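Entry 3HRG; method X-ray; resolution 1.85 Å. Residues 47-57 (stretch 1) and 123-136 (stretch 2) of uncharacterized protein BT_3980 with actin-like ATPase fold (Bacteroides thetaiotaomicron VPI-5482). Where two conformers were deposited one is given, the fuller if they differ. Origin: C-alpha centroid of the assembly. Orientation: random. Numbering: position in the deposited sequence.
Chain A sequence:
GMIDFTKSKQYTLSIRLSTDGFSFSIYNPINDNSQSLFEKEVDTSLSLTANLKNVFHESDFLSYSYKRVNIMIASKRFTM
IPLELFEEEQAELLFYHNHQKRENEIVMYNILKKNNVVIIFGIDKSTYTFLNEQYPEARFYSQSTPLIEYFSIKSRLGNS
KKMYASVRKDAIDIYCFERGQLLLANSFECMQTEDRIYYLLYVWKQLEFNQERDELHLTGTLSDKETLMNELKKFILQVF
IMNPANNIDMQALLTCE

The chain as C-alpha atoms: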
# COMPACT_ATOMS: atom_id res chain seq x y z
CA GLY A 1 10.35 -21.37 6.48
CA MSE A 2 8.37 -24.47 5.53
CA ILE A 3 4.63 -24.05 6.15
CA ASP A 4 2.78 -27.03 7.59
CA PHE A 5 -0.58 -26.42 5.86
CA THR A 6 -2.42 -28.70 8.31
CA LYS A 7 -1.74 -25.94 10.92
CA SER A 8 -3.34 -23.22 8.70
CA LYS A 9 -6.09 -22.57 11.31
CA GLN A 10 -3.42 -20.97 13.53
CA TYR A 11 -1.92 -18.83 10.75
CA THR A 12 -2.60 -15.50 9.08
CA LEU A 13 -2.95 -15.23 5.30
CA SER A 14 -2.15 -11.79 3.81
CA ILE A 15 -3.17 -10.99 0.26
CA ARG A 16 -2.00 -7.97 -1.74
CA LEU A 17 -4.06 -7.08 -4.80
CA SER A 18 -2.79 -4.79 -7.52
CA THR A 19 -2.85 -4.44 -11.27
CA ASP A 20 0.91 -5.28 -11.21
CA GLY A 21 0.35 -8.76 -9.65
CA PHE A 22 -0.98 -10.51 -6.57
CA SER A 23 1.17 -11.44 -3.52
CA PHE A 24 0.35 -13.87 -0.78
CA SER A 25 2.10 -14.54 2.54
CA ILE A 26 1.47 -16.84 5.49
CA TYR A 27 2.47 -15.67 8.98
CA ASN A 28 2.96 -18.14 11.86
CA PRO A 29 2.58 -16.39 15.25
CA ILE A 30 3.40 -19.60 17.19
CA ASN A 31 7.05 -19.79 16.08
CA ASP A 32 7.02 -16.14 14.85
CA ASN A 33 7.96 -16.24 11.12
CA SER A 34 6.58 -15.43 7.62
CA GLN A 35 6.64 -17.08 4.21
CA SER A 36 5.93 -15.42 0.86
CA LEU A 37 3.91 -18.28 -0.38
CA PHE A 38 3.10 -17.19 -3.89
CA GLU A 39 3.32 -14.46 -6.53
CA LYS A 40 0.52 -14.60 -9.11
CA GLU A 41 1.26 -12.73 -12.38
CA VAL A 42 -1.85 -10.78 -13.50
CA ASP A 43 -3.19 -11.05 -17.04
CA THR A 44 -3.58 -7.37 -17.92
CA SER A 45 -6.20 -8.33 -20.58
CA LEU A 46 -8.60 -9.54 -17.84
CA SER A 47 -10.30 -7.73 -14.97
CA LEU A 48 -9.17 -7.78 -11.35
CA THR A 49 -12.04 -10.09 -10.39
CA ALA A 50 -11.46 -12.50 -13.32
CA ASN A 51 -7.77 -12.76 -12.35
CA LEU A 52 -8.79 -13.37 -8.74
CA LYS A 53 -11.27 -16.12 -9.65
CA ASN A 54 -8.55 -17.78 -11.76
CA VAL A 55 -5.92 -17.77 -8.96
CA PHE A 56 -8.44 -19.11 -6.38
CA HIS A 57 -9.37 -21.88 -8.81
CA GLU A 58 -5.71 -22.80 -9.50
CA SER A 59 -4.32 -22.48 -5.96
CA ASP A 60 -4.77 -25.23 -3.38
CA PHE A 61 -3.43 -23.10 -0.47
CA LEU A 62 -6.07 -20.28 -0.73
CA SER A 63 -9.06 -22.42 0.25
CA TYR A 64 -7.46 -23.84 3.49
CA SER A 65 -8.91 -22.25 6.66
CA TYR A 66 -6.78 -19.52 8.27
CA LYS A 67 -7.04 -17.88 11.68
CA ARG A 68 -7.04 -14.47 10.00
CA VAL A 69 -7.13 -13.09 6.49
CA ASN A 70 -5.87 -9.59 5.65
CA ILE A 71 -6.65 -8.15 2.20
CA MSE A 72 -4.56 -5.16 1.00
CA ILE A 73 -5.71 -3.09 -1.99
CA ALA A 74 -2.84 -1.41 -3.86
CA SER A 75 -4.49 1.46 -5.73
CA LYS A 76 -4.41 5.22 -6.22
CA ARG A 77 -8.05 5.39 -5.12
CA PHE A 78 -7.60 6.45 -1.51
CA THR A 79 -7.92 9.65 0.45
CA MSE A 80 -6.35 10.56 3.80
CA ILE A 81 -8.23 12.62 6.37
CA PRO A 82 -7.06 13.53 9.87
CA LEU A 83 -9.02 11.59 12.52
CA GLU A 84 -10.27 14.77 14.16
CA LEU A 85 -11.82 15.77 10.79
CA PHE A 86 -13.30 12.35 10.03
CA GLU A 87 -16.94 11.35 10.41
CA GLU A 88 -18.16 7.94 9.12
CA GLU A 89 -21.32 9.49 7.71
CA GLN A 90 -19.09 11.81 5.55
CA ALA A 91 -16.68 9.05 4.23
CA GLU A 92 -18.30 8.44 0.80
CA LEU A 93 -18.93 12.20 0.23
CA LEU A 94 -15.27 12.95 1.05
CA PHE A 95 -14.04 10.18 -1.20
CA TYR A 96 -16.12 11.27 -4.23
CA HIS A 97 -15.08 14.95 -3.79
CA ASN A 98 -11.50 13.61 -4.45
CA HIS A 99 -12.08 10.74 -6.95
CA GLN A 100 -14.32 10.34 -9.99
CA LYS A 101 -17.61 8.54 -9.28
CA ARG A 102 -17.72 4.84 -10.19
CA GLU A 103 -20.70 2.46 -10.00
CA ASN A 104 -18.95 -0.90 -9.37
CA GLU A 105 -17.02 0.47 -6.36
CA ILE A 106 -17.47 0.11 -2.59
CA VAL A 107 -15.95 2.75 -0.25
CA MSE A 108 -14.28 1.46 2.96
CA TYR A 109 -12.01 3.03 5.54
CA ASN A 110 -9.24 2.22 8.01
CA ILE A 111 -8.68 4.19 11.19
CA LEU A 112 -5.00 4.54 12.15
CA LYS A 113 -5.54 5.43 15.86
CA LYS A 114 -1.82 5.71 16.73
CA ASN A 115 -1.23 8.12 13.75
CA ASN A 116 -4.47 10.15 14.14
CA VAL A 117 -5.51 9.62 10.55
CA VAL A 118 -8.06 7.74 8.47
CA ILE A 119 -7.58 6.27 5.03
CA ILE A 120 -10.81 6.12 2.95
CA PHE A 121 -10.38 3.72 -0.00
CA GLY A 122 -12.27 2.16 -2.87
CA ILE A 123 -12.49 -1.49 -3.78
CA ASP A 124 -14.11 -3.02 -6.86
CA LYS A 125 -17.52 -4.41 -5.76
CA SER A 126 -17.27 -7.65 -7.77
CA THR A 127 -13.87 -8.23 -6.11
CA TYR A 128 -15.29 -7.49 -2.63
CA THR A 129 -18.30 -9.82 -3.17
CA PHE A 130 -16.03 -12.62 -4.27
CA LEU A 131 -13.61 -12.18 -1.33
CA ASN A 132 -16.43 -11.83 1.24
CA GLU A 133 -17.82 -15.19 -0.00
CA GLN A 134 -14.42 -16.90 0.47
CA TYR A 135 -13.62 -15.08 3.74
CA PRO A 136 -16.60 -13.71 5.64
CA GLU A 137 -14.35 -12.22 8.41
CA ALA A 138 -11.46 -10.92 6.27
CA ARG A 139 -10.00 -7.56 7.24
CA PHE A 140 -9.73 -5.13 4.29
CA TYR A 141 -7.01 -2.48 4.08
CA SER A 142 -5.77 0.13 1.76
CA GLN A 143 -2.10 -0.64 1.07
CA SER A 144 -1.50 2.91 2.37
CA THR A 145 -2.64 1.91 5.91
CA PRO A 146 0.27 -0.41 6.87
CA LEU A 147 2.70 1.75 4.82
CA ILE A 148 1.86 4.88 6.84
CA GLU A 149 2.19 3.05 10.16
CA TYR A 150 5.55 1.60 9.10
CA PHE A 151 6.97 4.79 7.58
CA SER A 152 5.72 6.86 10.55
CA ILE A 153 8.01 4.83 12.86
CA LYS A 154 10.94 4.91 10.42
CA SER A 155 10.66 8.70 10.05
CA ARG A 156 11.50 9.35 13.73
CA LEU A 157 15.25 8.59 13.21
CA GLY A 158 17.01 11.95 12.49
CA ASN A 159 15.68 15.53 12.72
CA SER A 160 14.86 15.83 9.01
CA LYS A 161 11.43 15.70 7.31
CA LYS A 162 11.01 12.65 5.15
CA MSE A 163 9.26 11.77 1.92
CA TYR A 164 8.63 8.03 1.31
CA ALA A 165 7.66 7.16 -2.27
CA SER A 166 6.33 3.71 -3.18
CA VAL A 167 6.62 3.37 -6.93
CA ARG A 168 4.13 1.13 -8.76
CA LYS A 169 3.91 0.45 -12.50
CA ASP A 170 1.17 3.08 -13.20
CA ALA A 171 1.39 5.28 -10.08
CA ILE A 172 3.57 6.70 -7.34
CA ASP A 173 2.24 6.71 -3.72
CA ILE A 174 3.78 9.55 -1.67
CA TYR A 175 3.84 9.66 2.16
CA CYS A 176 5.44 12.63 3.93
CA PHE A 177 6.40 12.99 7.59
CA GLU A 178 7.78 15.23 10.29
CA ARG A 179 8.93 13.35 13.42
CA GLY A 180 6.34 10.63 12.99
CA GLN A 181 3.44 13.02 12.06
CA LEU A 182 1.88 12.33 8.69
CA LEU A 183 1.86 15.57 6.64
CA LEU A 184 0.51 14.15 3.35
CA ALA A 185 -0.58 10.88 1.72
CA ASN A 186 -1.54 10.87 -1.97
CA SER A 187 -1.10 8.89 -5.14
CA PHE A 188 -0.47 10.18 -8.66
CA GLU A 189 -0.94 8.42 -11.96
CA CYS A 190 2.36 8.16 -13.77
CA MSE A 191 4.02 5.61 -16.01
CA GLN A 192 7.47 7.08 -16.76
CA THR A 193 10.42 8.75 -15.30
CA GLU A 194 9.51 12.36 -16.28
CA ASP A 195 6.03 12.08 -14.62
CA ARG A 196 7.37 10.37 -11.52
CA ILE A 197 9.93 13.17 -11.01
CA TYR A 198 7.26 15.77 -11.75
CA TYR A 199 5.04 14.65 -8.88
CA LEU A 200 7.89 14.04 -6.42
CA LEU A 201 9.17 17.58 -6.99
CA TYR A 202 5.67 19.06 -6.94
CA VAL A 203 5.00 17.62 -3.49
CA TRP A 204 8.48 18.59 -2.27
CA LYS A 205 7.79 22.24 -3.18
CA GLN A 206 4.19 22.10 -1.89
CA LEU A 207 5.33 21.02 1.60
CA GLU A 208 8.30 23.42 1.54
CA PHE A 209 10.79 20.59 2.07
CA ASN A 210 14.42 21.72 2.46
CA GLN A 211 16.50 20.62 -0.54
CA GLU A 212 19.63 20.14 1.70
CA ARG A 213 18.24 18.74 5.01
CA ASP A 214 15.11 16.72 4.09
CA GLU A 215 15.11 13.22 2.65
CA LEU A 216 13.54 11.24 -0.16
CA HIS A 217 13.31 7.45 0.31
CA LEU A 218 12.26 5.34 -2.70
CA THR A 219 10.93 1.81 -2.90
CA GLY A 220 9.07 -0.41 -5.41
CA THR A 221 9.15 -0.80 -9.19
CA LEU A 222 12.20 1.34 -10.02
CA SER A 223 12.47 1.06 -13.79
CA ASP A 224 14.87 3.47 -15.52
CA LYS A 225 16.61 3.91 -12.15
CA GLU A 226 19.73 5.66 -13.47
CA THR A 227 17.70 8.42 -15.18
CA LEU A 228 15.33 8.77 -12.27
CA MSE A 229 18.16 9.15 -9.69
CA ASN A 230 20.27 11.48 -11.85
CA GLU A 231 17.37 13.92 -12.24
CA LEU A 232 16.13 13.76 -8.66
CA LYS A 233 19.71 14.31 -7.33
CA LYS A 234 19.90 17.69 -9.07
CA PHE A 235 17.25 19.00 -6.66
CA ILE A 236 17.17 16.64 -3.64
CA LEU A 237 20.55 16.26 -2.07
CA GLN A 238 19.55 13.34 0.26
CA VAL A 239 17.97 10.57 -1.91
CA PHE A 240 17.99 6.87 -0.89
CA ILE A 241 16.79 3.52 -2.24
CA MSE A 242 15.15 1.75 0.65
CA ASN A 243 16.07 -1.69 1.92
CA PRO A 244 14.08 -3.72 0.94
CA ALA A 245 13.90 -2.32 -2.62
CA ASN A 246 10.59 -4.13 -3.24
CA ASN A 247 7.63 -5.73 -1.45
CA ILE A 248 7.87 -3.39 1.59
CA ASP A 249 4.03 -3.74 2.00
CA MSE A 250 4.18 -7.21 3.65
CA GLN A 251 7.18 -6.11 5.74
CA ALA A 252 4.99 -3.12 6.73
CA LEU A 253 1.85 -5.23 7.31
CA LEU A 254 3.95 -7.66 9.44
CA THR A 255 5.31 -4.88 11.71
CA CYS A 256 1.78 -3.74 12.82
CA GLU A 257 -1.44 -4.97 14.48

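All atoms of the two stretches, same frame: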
# COMPACT_ATOMS: atom_id res chain seq x y z
N SER A 47 -9.97 -8.56 -16.13
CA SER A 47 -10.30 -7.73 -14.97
C SER A 47 -9.65 -8.28 -13.72
O SER A 47 -9.17 -9.42 -13.70
CB SER A 47 -11.81 -7.74 -14.71
OG SER A 47 -12.26 -9.02 -14.24
N LEU A 48 -9.68 -7.45 -12.68
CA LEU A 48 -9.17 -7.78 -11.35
C LEU A 48 -9.85 -9.02 -10.82
O LEU A 48 -9.19 -9.95 -10.40
CB LEU A 48 -9.46 -6.63 -10.38
CG LEU A 48 -9.10 -6.82 -8.89
CD1 LEU A 48 -7.64 -7.15 -8.75
CD2 LEU A 48 -9.45 -5.57 -8.06
N THR A 49 -11.18 -9.01 -10.89
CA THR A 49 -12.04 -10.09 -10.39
C THR A 49 -11.83 -11.40 -11.15
O THR A 49 -11.78 -12.48 -10.53
CB THR A 49 -13.51 -9.67 -10.43
OG1 THR A 49 -13.63 -8.40 -9.79
CG2 THR A 49 -14.40 -10.69 -9.74
N ALA A 50 -11.69 -11.31 -12.49
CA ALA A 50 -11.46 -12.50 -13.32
C ALA A 50 -10.10 -13.11 -12.99
O ALA A 50 -9.98 -14.33 -12.93
CB ALA A 50 -11.60 -12.19 -14.85
N ASN A 51 -9.09 -12.27 -12.77
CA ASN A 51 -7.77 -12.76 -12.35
C ASN A 51 -7.86 -13.44 -10.99
O ASN A 51 -7.23 -14.48 -10.79
CB ASN A 51 -6.72 -11.66 -12.35
CG ASN A 51 -6.12 -11.41 -13.73
OD1 ASN A 51 -5.32 -12.21 -14.20
ND2 ASN A 51 -6.42 -10.26 -14.33
N LEU A 52 -8.61 -12.83 -10.08
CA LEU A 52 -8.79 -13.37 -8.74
C LEU A 52 -9.49 -14.74 -8.78
O LEU A 52 -9.04 -15.68 -8.12
CB LEU A 52 -9.57 -12.35 -7.87
CG LEU A 52 -9.71 -12.55 -6.36
CD1 LEU A 52 -8.37 -12.56 -5.73
CD2 LEU A 52 -10.56 -11.41 -5.79
N LYS A 53 -10.57 -14.85 -9.55
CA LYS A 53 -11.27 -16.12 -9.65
C LYS A 53 -10.34 -17.19 -10.22
O LYS A 53 -10.39 -18.33 -9.77
CB LYS A 53 -12.55 -15.99 -10.46
CG LYS A 53 -13.64 -15.19 -9.73
CD LYS A 53 -14.88 -15.00 -10.60
CE LYS A 53 -15.97 -14.26 -9.84
NZ LYS A 53 -17.23 -14.13 -10.63
N ASN A 54 -9.52 -16.83 -11.20
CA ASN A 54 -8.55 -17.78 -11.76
C ASN A 54 -7.53 -18.27 -10.71
O ASN A 54 -7.31 -19.46 -10.61
CB ASN A 54 -7.76 -17.17 -12.94
CG ASN A 54 -8.54 -17.14 -14.22
OD1 ASN A 54 -9.51 -17.88 -14.37
ND2 ASN A 54 -8.09 -16.32 -15.19
N VAL A 55 -6.95 -17.36 -9.94
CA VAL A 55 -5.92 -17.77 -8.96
C VAL A 55 -6.55 -18.61 -7.82
O VAL A 55 -5.92 -19.54 -7.33
CB VAL A 55 -5.08 -16.60 -8.39
CG1 VAL A 55 -5.84 -15.82 -7.33
CG2 VAL A 55 -3.79 -17.14 -7.76
N PHE A 56 -7.78 -18.30 -7.41
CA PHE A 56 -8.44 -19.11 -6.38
C PHE A 56 -8.74 -20.50 -6.93
O PHE A 56 -8.59 -21.48 -6.22
CB PHE A 56 -9.71 -18.43 -5.84
CG PHE A 56 -9.44 -17.54 -4.69
CD1 PHE A 56 -8.81 -16.30 -4.86
CD2 PHE A 56 -9.78 -17.93 -3.39
CE1 PHE A 56 -8.52 -15.48 -3.78
CE2 PHE A 56 -9.52 -17.11 -2.33
CZ PHE A 56 -8.87 -15.90 -2.51
N HIS A 57 -9.12 -20.58 -8.21
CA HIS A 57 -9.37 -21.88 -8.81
C HIS A 57 -8.09 -22.73 -8.91
O HIS A 57 -8.13 -23.92 -8.64
CB HIS A 57 -9.99 -21.73 -10.20
CG HIS A 57 -10.22 -23.03 -10.88
ND1 HIS A 57 -11.05 -24.00 -10.36
CD2 HIS A 57 -9.73 -23.54 -12.04
CE1 HIS A 57 -11.06 -25.04 -11.17
NE2 HIS A 57 -10.27 -24.78 -12.20
N ILE A 123 -12.78 -0.13 -3.37
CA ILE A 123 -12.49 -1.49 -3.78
C ILE A 123 -13.56 -1.89 -4.81
O ILE A 123 -14.75 -1.53 -4.66
CB ILE A 123 -12.46 -2.47 -2.59
CG1 ILE A 123 -12.03 -3.89 -3.03
CG2 ILE A 123 -13.83 -2.54 -1.89
CD1 ILE A 123 -11.94 -4.87 -1.85
N ASP A 124 -13.15 -2.58 -5.86
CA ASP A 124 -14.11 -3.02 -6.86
C ASP A 124 -15.17 -3.91 -6.17
O ASP A 124 -14.81 -4.82 -5.41
CB ASP A 124 -13.38 -3.78 -7.95
CG ASP A 124 -14.30 -4.37 -8.94
OD1 ASP A 124 -15.01 -3.63 -9.70
OD2 ASP A 124 -14.35 -5.60 -8.94
N LYS A 125 -16.44 -3.67 -6.43
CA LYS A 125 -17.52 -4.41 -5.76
C LYS A 125 -17.55 -5.90 -6.10
O LYS A 125 -17.84 -6.70 -5.23
CB LYS A 125 -18.87 -3.77 -6.05
CG LYS A 125 -20.04 -4.44 -5.39
CD LYS A 125 -21.30 -3.54 -5.48
CE LYS A 125 -22.53 -4.24 -4.88
NZ LYS A 125 -23.77 -3.38 -4.90
N SER A 126 -17.32 -6.25 -7.36
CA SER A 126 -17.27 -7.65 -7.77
C SER A 126 -16.15 -8.38 -7.01
O SER A 126 -16.32 -9.52 -6.57
CB SER A 126 -16.99 -7.77 -9.27
OG SER A 126 -18.02 -7.18 -10.02
N THR A 127 -15.02 -7.70 -6.86
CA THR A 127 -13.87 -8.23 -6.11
C THR A 127 -14.23 -8.42 -4.63
O THR A 127 -13.96 -9.49 -4.07
CB THR A 127 -12.62 -7.34 -6.30
OG1 THR A 127 -12.12 -7.55 -7.62
CG2 THR A 127 -11.53 -7.73 -5.33
N TYR A 128 -14.83 -7.40 -4.03
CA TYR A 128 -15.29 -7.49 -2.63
C TYR A 128 -16.28 -8.64 -2.41
O TYR A 128 -16.15 -9.41 -1.47
CB TYR A 128 -15.91 -6.16 -2.15
CG TYR A 128 -16.57 -6.35 -0.80
CD1 TYR A 128 -15.79 -6.40 0.35
CD2 TYR A 128 -17.93 -6.58 -0.69
CE1 TYR A 128 -16.36 -6.63 1.60
CE2 TYR A 128 -18.50 -6.83 0.56
CZ TYR A 128 -17.70 -6.84 1.69
OH TYR A 128 -18.24 -7.08 2.94
N THR A 129 -17.28 -8.76 -3.27
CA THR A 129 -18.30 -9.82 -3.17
C THR A 129 -17.64 -11.18 -3.23
O THR A 129 -17.95 -12.06 -2.43
CB THR A 129 -19.30 -9.69 -4.32
OG1 THR A 129 -19.89 -8.37 -4.26
CG2 THR A 129 -20.41 -10.76 -4.26
N PHE A 130 -16.70 -11.35 -4.15
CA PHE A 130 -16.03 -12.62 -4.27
C PHE A 130 -15.21 -12.92 -3.01
O PHE A 130 -15.31 -14.02 -2.48
CB PHE A 130 -15.13 -12.66 -5.50
CG PHE A 130 -14.37 -13.94 -5.62
CD1 PHE A 130 -14.99 -15.09 -6.07
CD2 PHE A 130 -13.04 -14.01 -5.22
CE1 PHE A 130 -14.31 -16.28 -6.16
CE2 PHE A 130 -12.34 -15.20 -5.31
CZ PHE A 130 -12.96 -16.34 -5.78
N LEU A 131 -14.43 -11.96 -2.53
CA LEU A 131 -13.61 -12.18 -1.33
C LEU A 131 -14.43 -12.38 -0.05
O LEU A 131 -14.05 -13.19 0.80
CB LEU A 131 -12.58 -11.08 -1.17
CG LEU A 131 -11.48 -11.10 -2.23
CD1 LEU A 131 -10.68 -9.76 -2.26
CD2 LEU A 131 -10.55 -12.32 -2.05
N ASN A 132 -15.55 -11.68 0.08
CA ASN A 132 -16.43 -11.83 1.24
C ASN A 132 -17.06 -13.23 1.26
O ASN A 132 -17.32 -13.78 2.33
CB ASN A 132 -17.48 -10.73 1.24
CG ASN A 132 -18.39 -10.79 2.43
OD1 ASN A 132 -17.97 -10.50 3.57
ND2 ASN A 132 -19.64 -11.11 2.18
N GLU A 133 -17.28 -13.82 0.09
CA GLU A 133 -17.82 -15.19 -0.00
C GLU A 133 -16.76 -16.18 0.47
O GLU A 133 -17.10 -17.11 1.18
CB GLU A 133 -18.27 -15.54 -1.44
CG GLU A 133 -19.55 -14.82 -1.87
CD GLU A 133 -19.83 -14.79 -3.40
OE1 GLU A 133 -18.89 -15.04 -4.22
OE2 GLU A 133 -20.99 -14.48 -3.77
N GLN A 134 -15.50 -15.98 0.08
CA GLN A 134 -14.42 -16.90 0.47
C GLN A 134 -14.05 -16.70 1.94
O GLN A 134 -13.84 -17.67 2.65
CB GLN A 134 -13.15 -16.75 -0.38
CG GLN A 134 -13.35 -16.63 -1.88
CD GLN A 134 -14.34 -17.63 -2.45
OE1 GLN A 134 -14.23 -18.84 -2.24
NE2 GLN A 134 -15.30 -17.13 -3.22
N TYR A 135 -13.99 -15.44 2.38
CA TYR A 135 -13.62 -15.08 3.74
C TYR A 135 -14.56 -14.10 4.39
O TYR A 135 -14.29 -12.87 4.41
CB TYR A 135 -12.24 -14.44 3.72
CG TYR A 135 -11.22 -15.16 2.90
CD1 TYR A 135 -10.79 -16.42 3.24
CD2 TYR A 135 -10.63 -14.53 1.81
CE1 TYR A 135 -9.80 -17.07 2.49
CE2 TYR A 135 -9.66 -15.16 1.05
CZ TYR A 135 -9.22 -16.41 1.41
OH TYR A 135 -8.24 -17.01 0.66
N PRO A 136 -15.63 -14.61 5.02
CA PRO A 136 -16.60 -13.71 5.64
C PRO A 136 -16.05 -12.77 6.72
O PRO A 136 -16.66 -11.71 6.91
CB PRO A 136 -17.65 -14.66 6.24
CG PRO A 136 -17.52 -15.92 5.49
CD PRO A 136 -16.07 -16.02 5.09
O HOH W 1 -12.85 -6.67 -11.50

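Two helices running in nearly the same direction pack side by side, joined by a small polar cluster at their N-terminal ends and by an apolar, largely aromatic contact farther along. The axes of helices 48-57 and 125-134 diverge by 24° and approach to 9.1 Å; the CA atoms of Thr49 and Thr127 lie 5.0 Å apart, those of Phe56 and Gln134 9.4 Å, so the separation widens toward the C-terminal ends and larger side chains fill it. The contact buries 523 Å², both sides summed.

At the narrow end, Thr49 OG1 and Thr127 OG1 form the one direct hydrogen bond between the stretches, at 2.8 Å; both residues take the m rotamer, and the short side chains suit the close backbones. Asp124 caps its own helix, OD2 accepting from Thr127 N at 3.0 Å. The same OD2 accepts from water 1 (3.2 Å), which in turn accepts from Thr49 N (2.9 Å). The water thus links the cap of one helix to a free amide in the first turn of the other. Thr49 OG1 also lies 3.0 Å from Asp124 OD2, but the angle is too poor for a hydrogen bond.

One turn on, Leu52 points toward the partner helix, and its CD2 meets Phe130 CD2 at 3.6 Å and Leu131 CG at 3.7 Å, a branched apolar chain among apolar neighbours. Phe130 directs its ring edge at the face of Phe56: centroids are 5.2 Å apart and planes at 87°. Over one face of Phe130 lies the extended chain of Lys53, CG 4.0 Å from the ring centroid and 21° off its normal, so its methylenes contribute packing while NZ remains free to reach solvent. Phe56, buried, also contacts Tyr135, Phe56 CZ to Tyr135 CE2 being 3.7 Å with the planes at 59°.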